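Local coordinates for protein precorrin-3 methylase (Rhodobacter capsulatus, PDB 3NUT) that probably transfers a methyl group from S-adenosyl-L-methionine to a tetrapyrrole precursor on the pathway to adenosylcobalamin (vitamin B12), at residues 36-41 with 54-59; 29-34 with 80-85. All coordinates share one frame; numbering follows the deposited sequence.

Interaction 1 (36-41 with 54-59)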
ATOM      1  N   THR A  36      -1.938 -27.822   0.127  1.00 25.60           N
ATOM      2  CA  THR A  36      -2.613 -28.992   0.712  1.00 24.89           C
ATOM      3  C   THR A  36      -3.531 -28.513   1.823  1.00 24.84           C
ATOM      4  O   THR A  36      -4.532 -29.155   2.153  1.00 24.27           O
ATOM      5  CB  THR A  36      -1.634 -30.013   1.353  1.00 26.12           C
ATOM      6  OG1 THR A  36      -0.861 -29.376   2.386  1.00 25.92           O
ATOM      7  CG2 THR A  36      -0.670 -30.620   0.300  1.00 25.84           C
ATOM      8  N   ASP A  37      -3.162 -27.390   2.431  1.00 24.57           N
ATOM      9  CA  ASP A  37      -3.903 -26.879   3.540  1.00 25.24           C
ATOM     10  C   ASP A  37      -4.166 -25.363   3.438  1.00 25.24           C
ATOM     11  O   ASP A  37      -3.252 -24.585   3.206  1.00 25.15           O
ATOM     12  CB  ASP A  37      -3.159 -27.217   4.821  1.00 25.57           C
ATOM     13  CG  ASP A  37      -2.995 -28.735   5.033  1.00 25.85           C
ATOM     14  OD1 ASP A  37      -2.088 -29.355   4.456  1.00 26.73           O
ATOM     15  OD2 ASP A  37      -3.766 -29.314   5.811  1.00 27.18           O
ATOM     16  N   ILE A  38      -5.430 -24.957   3.588  1.00 25.86           N
ATOM     17  CA  ILE A  38      -5.748 -23.541   3.726  1.00 25.26           C
ATOM     18  C   ILE A  38      -6.215 -23.191   5.151  1.00 26.06           C
ATOM     19  O   ILE A  38      -7.086 -23.839   5.699  1.00 26.63           O
ATOM     20  CB  ILE A  38      -6.679 -23.039   2.601  1.00 26.01           C
ATOM     21  CG1 ILE A  38      -6.053 -23.400   1.242  1.00 25.12           C
ATOM     22  CG2 ILE A  38      -6.923 -21.518   2.732  1.00 22.05           C
ATOM     23  CD1 ILE A  38      -6.989 -23.335   0.022  1.00 25.43           C
ATOM     24  N   VAL A  39      -5.586 -22.181   5.758  1.00 26.15           N
ATOM     25  CA  VAL A  39      -5.935 -21.716   7.096  1.00 25.86           C
ATOM     26  C   VAL A  39      -6.469 -20.289   6.954  1.00 27.33           C
ATOM     27  O   VAL A  39      -5.792 -19.443   6.381  1.00 27.02           O
ATOM     28  CB  VAL A  39      -4.668 -21.711   8.010  1.00 25.55           C
ATOM     29  CG1 VAL A  39      -4.982 -21.113   9.397  1.00 23.62           C
ATOM     30  CG2 VAL A  39      -4.096 -23.104   8.128  1.00 22.61           C
ATOM     31  N   GLY A  40      -7.693 -20.032   7.432  1.00 28.36           N
ATOM     32  CA  GLY A  40      -8.284 -18.689   7.373  1.00 28.94           C
ATOM     33  C   GLY A  40      -9.796 -18.631   7.447  1.00 30.09           C
ATOM     34  O   GLY A  40     -10.460 -19.579   7.843  1.00 30.56           O
ATOM     35  N   TYR A  41     -10.337 -17.503   7.036  1.00 30.69           N
ATOM     36  CA  TYR A  41     -11.729 -17.215   7.206  1.00 31.36           C
ATOM     37  C   TYR A  41     -12.470 -17.773   6.012  1.00 31.65           C
ATOM     38  O   TYR A  41     -12.450 -17.196   4.930  1.00 32.69           O
ATOM     39  CB  TYR A  41     -11.927 -15.706   7.375  1.00 31.66           C
ATOM     40  CG  TYR A  41     -13.378 -15.272   7.502  1.00 33.30           C
ATOM     41  CD1 TYR A  41     -14.134 -15.584   8.642  1.00 35.31           C
ATOM     42  CD2 TYR A  41     -13.990 -14.534   6.484  1.00 34.49           C
ATOM     43  CE1 TYR A  41     -15.472 -15.182   8.754  1.00 35.95           C
ATOM     44  CE2 TYR A  41     -15.305 -14.122   6.585  1.00 36.09           C
ATOM     45  CZ  TYR A  41     -16.054 -14.452   7.717  1.00 38.05           C
ATOM     46  OH  TYR A  41     -17.382 -14.035   7.795  1.00 38.40           O
ATOM     47  N   LEU A  54      -6.987 -31.833  -0.434  1.00 37.62           N
ATOM     48  CA  LEU A  54      -7.171 -30.447   0.056  1.00 36.12           C
ATOM     49  C   LEU A  54      -7.984 -30.389   1.321  1.00 35.62           C
ATOM     50  O   LEU A  54      -9.086 -30.916   1.387  1.00 35.57           O
ATOM     51  CB  LEU A  54      -7.808 -29.512  -0.994  1.00 35.56           C
ATOM     52  CG  LEU A  54      -8.187 -28.103  -0.509  1.00 35.27           C
ATOM     53  CD1 LEU A  54      -6.966 -27.217  -0.261  1.00 33.44           C
ATOM     54  CD2 LEU A  54      -9.157 -27.420  -1.485  1.00 37.46           C
ATOM     55  N   THR A  55      -7.449 -29.684   2.311  1.00 34.87           N
ATOM     56  CA  THR A  55      -8.133 -29.521   3.574  1.00 34.41           C
ATOM     57  C   THR A  55      -8.093 -28.062   4.059  1.00 33.68           C
ATOM     58  O   THR A  55      -7.101 -27.329   3.867  1.00 33.76           O
ATOM     59  CB  THR A  55      -7.639 -30.557   4.617  1.00 34.29           C
ATOM     60  OG1 THR A  55      -7.579 -29.956   5.899  1.00 37.18           O
ATOM     61  CG2 THR A  55      -6.259 -31.032   4.315  1.00 37.83           C
ATOM     62  N   LEU A  56      -9.192 -27.643   4.668  1.00 32.47           N
ATOM     63  CA  LEU A  56      -9.393 -26.258   5.100  1.00 31.56           C
ATOM     64  C   LEU A  56      -9.535 -26.204   6.607  1.00 30.94           C
ATOM     65  O   LEU A  56     -10.183 -27.069   7.193  1.00 30.24           O
ATOM     66  CB  LEU A  56     -10.676 -25.716   4.486  1.00 31.08           C
ATOM     67  CG  LEU A  56     -10.749 -24.940   3.173  1.00 30.98           C
ATOM     68  CD1 LEU A  56     -10.036 -25.623   2.051  1.00 28.98           C
ATOM     69  CD2 LEU A  56     -12.219 -24.707   2.855  1.00 21.26           C
ATOM     70  N   HIS A  57      -8.952 -25.174   7.225  1.00 30.80           N
ATOM     71  CA  HIS A  57      -8.913 -25.050   8.680  1.00 30.36           C
ATOM     72  C   HIS A  57      -9.540 -23.723   9.039  1.00 30.82           C
ATOM     73  O   HIS A  57      -8.894 -22.697   8.931  1.00 30.71           O
ATOM     74  CB  HIS A  57      -7.465 -25.124   9.202  1.00 29.33           C
ATOM     75  CG  HIS A  57      -6.715 -26.329   8.731  1.00 28.95           C
ATOM     76  ND1 HIS A  57      -6.541 -27.458   9.511  1.00 26.82           N
ATOM     77  CD2 HIS A  57      -6.123 -26.599   7.543  1.00 27.75           C
ATOM     78  CE1 HIS A  57      -5.873 -28.366   8.830  1.00 23.61           C
ATOM     79  NE2 HIS A  57      -5.601 -27.872   7.634  1.00 25.97           N
ATOM     80  N   PRO A  58     -10.805 -23.737   9.501  1.00 31.86           N
ATOM     81  CA  PRO A  58     -11.552 -22.473   9.711  1.00 32.66           C
ATOM     82  C   PRO A  58     -11.048 -21.642  10.904  1.00 33.37           C
ATOM     83  O   PRO A  58     -10.825 -22.165  11.995  1.00 33.92           O
ATOM     84  CB  PRO A  58     -12.999 -22.947   9.949  1.00 32.55           C
ATOM     85  CG  PRO A  58     -12.993 -24.438   9.611  1.00 32.42           C
ATOM     86  CD  PRO A  58     -11.601 -24.912   9.878  1.00 31.49           C
ATOM     87  N   THR A  59     -10.820 -20.367  10.687  1.00 34.09           N
ATOM     88  CA  THR A  59     -10.496 -19.486  11.790  1.00 36.20           C
ATOM     89  C   THR A  59     -11.481 -18.338  11.719  1.00 37.42           C
ATOM     90  O   THR A  59     -12.168 -18.144  10.704  1.00 37.45           O
ATOM     91  CB  THR A  59      -9.013 -18.937  11.733  1.00 36.62           C
ATOM     92  OG1 THR A  59      -8.926 -17.841  10.823  1.00 37.06           O
ATOM     93  CG2 THR A  59      -8.017 -19.991  11.296  1.00 35.78           C
TER
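This is a parallel strand pairing at the margin of a five-stranded sheet: 55-58 is an outermost strand and 37-40 lies between it and 80-85. The axes come within 4.7 Å, inclined by 15°. Five backbone hydrogen bonds alternate along the pair: Thr55 N to Thr36 O, Ile38 N to Thr55 O, His57 N to Ile38 O, Gly40 N to His57 O and Thr59 N to Gly40 O. The shortest, His57 N to Ile38 O at 2.8 Å, lies almost along the C=O axis, whereas Thr59 N sits above the Gly40 carbonyl plane. The sheet, with helices on its faces, belongs to the N-terminal half of the tetrapyrrole methylase fold. On the face carrying Asp37, Val39 and His57, under helix 65-76, His57 NE2 donates to Asp37 OD2 at 3.0 Å, ring and carboxylate planes 30° apart, though OD2 is less surely placed. Arg79 forms a salt bridge to OD2 and Thr36 OG1 bonds OD1 on its anti lone pair, so both oxygens are held and a charged carboxylate would be favoured. Val39 CG1 meets Thr59 CG2 at 3.8 Å. On the opposite face, carrying Ile38 and Leu56, Ile38 CD1 touches Leu54 CD1 at 3.9 Å.

Interaction 2 (29-34 with 80-85)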
ATOM      1  N   THR A  29      -3.283 -16.641  -6.716  1.00 23.08           N
ATOM      2  CA  THR A  29      -4.116 -17.707  -7.284  1.00 23.76           C
ATOM      3  C   THR A  29      -3.292 -19.040  -7.452  1.00 23.79           C
ATOM      4  O   THR A  29      -3.825 -20.116  -7.220  1.00 23.91           O
ATOM      5  CB  THR A  29      -4.765 -17.270  -8.597  1.00 24.36           C
ATOM      6  OG1 THR A  29      -5.693 -16.190  -8.337  1.00 26.36           O
ATOM      7  CG2 THR A  29      -5.525 -18.461  -9.314  1.00 23.23           C
ATOM      8  N   ALA A  30      -2.025 -18.947  -7.850  1.00 23.19           N
ATOM      9  CA  ALA A  30      -1.170 -20.146  -8.043  1.00 24.04           C
ATOM     10  C   ALA A  30      -0.777 -20.859  -6.733  1.00 24.31           C
ATOM     11  O   ALA A  30      -0.753 -22.087  -6.693  1.00 25.03           O
ATOM     12  CB  ALA A  30       0.080 -19.800  -8.862  1.00 23.38           C
ATOM     13  N   ALA A  31      -0.468 -20.102  -5.674  1.00 24.25           N
ATOM     14  CA  ALA A  31      -0.236 -20.690  -4.349  1.00 24.94           C
ATOM     15  C   ALA A  31      -1.477 -21.446  -3.832  1.00 25.34           C
ATOM     16  O   ALA A  31      -1.374 -22.548  -3.278  1.00 24.42           O
ATOM     17  CB  ALA A  31       0.186 -19.605  -3.334  1.00 24.79           C
ATOM     18  N   LEU A  32      -2.648 -20.838  -4.009  1.00 25.24           N
ATOM     19  CA  LEU A  32      -3.901 -21.450  -3.570  1.00 25.76           C
ATOM     20  C   LEU A  32      -4.125 -22.757  -4.323  1.00 26.28           C
ATOM     21  O   LEU A  32      -4.651 -23.707  -3.748  1.00 27.25           O
ATOM     22  CB  LEU A  32      -5.105 -20.489  -3.763  1.00 25.86           C
ATOM     23  CG  LEU A  32      -5.274 -19.264  -2.830  1.00 24.95           C
ATOM     24  CD1 LEU A  32      -6.291 -18.280  -3.398  1.00 22.89           C
ATOM     25  CD2 LEU A  32      -5.690 -19.677  -1.401  1.00 23.75           C
ATOM     26  N   ALA A  33      -3.739 -22.806  -5.600  1.00 26.26           N
ATOM     27  CA  ALA A  33      -3.870 -24.049  -6.387  1.00 27.31           C
ATOM     28  C   ALA A  33      -2.852 -25.114  -5.940  1.00 27.64           C
ATOM     29  O   ALA A  33      -3.048 -26.306  -6.212  1.00 27.51           O
ATOM     30  CB  ALA A  33      -3.745 -23.787  -7.926  1.00 26.39           C
ATOM     31  N   GLU A  34      -1.789 -24.683  -5.258  1.00 27.83           N
ATOM     32  CA  GLU A  34      -0.756 -25.608  -4.733  1.00 28.84           C
ATOM     33  C   GLU A  34      -0.939 -26.089  -3.298  1.00 28.19           C
ATOM     34  O   GLU A  34      -0.322 -27.066  -2.910  1.00 28.59           O
ATOM     35  CB  GLU A  34       0.617 -24.971  -4.789  1.00 28.97           C
ATOM     36  CG  GLU A  34       1.258 -24.949  -6.113  1.00 34.39           C
ATOM     37  CD  GLU A  34       2.705 -25.298  -5.982  1.00 42.53           C
ATOM     38  OE1 GLU A  34       3.537 -24.363  -5.996  1.00 42.92           O
ATOM     39  OE2 GLU A  34       2.995 -26.522  -5.824  1.00 47.81           O
ATOM     40  N   ARG A  80       1.725 -28.221   2.560  1.00 29.96           N
ATOM     41  CA  ARG A  80       1.916 -26.960   1.888  1.00 29.73           C
ATOM     42  C   ARG A  80       0.756 -26.060   2.340  1.00 28.49           C
ATOM     43  O   ARG A  80      -0.357 -26.154   1.812  1.00 28.59           O
ATOM     44  CB  ARG A  80       1.935 -27.153   0.348  1.00 29.53           C
ATOM     45  CG  ARG A  80       3.228 -27.717  -0.203  1.00 31.72           C
ATOM     46  CD  ARG A  80       3.122 -28.136  -1.666  1.00 35.62           C
ATOM     47  NE  ARG A  80       2.898 -29.575  -1.685  1.00 42.43           N
ATOM     48  CZ  ARG A  80       2.051 -30.217  -2.480  1.00 43.82           C
ATOM     49  NH1 ARG A  80       1.302 -29.562  -3.371  1.00 44.74           N
ATOM     50  NH2 ARG A  80       1.940 -31.529  -2.351  1.00 43.57           N
ATOM     51  N   VAL A  81       1.054 -25.174   3.286  1.00 27.05           N
ATOM     52  CA  VAL A  81       0.055 -24.441   4.043  1.00 26.20           C
ATOM     53  C   VAL A  81      -0.009 -23.012   3.538  1.00 25.79           C
ATOM     54  O   VAL A  81       0.995 -22.305   3.556  1.00 25.32           O
ATOM     55  CB  VAL A  81       0.385 -24.436   5.560  1.00 26.47           C
ATOM     56  CG1 VAL A  81      -0.765 -23.909   6.373  1.00 26.10           C
ATOM     57  CG2 VAL A  81       0.759 -25.875   6.053  1.00 26.97           C
ATOM     58  N   VAL A  82      -1.190 -22.597   3.065  1.00 24.62           N
ATOM     59  CA  VAL A  82      -1.426 -21.204   2.732  1.00 23.55           C
ATOM     60  C   VAL A  82      -2.266 -20.598   3.841  1.00 24.24           C
ATOM     61  O   VAL A  82      -3.365 -21.061   4.121  1.00 22.54           O
ATOM     62  CB  VAL A  82      -2.191 -21.023   1.382  1.00 24.09           C
ATOM     63  CG1 VAL A  82      -2.494 -19.526   1.128  1.00 21.67           C
ATOM     64  CG2 VAL A  82      -1.388 -21.633   0.195  1.00 23.41           C
ATOM     65  N   VAL A  83      -1.752 -19.553   4.470  1.00 24.69           N
ATOM     66  CA  VAL A  83      -2.518 -18.856   5.487  1.00 25.17           C
ATOM     67  C   VAL A  83      -3.036 -17.616   4.771  1.00 25.75           C
ATOM     68  O   VAL A  83      -2.265 -16.869   4.148  1.00 25.24           O
ATOM     69  CB  VAL A  83      -1.640 -18.460   6.705  1.00 25.64           C
ATOM     70  CG1 VAL A  83      -2.423 -17.565   7.667  1.00 25.80           C
ATOM     71  CG2 VAL A  83      -1.069 -19.702   7.407  1.00 24.55           C
ATOM     72  N   VAL A  84      -4.338 -17.383   4.830  1.00 25.63           N
ATOM     73  CA  VAL A  84      -4.893 -16.283   4.044  1.00 25.76           C
ATOM     74  C   VAL A  84      -5.262 -15.037   4.876  1.00 26.49           C
ATOM     75  O   VAL A  84      -5.759 -15.152   5.994  1.00 25.81           O
ATOM     76  CB  VAL A  84      -6.064 -16.763   3.145  1.00 26.21           C
ATOM     77  CG1 VAL A  84      -5.518 -17.621   1.989  1.00 25.13           C
ATOM     78  CG2 VAL A  84      -7.116 -17.575   3.963  1.00 24.94           C
ATOM     79  N   SER A  85      -5.009 -13.857   4.304  1.00 26.53           N
ATOM     80  CA  SER A  85      -5.480 -12.585   4.841  1.00 27.20           C
ATOM     81  C   SER A  85      -6.165 -11.783   3.773  1.00 27.00           C
ATOM     82  O   SER A  85      -5.762 -11.813   2.614  1.00 27.54           O
ATOM     83  CB  SER A  85      -4.303 -11.749   5.315  1.00 26.64           C
ATOM     84  OG  SER A  85      -3.919 -12.184   6.601  1.00 32.29           O
TER
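Segment 29-34 of helix 26-34 runs across one face of strand 80-85 with its axis 8.4 Å away at closest approach and the two N-to-C directions 133° apart. The alternation of the strand decides what meets the helix: Arg80, Val82 and Val84 point toward it, while Val81 and Val83 turn to the other face, against helix 65-76. Leu32 makes its apolar contacts through one branch, CD2. With CG anti to its carbonyl carbon (chi1 -73°), it sets CD2 over the neighbouring CG1 methyls of Val82 and Val84, 4.1 and 4.0 Å away, crossing both side chains at about a right angle. The other methyl of Val82, CG2, comes up beneath the helix backbone, 3.6 Å from Ala31 O. Toward Glu34 the contact turns polar. Arg80 bends at chi3 so that NH1 reaches Glu34 O at 3.0 Å, a weak bond with an N-H...O angle of only 125°. Glu34 OE2 lies 4.3 Å from Arg80 NH1, too far for a salt bridge. Helix 26-34 links parallel strands 10-15 and 37-40 and passes over strand 80-85 between them, a beta-alpha-beta crossover in the layered alpha/beta N-terminal part of the fold.

From the N terminus, strand 10-15 leads to helix 26-34, which passes almost directly into strand 37-40; a loop without helix or strand then brings the chain to strand 55-58, and interaction 1 closes it. Helix 65-76 follows and returns the chain to strand 80-85, where interaction 2 closes the larger loop with interaction 1 nested inside it. The two contacts, with centres 9 Å apart, meet where strands 37-40 and 80-85 lie side by side: Asp37 O and Val82 N are 2.9 Å apart, a probable hydrogen bond. Interaction 1 thus joins outermost strand 55-58 to strand 37-40, while interaction 2 lays the helix over the adjoining strand.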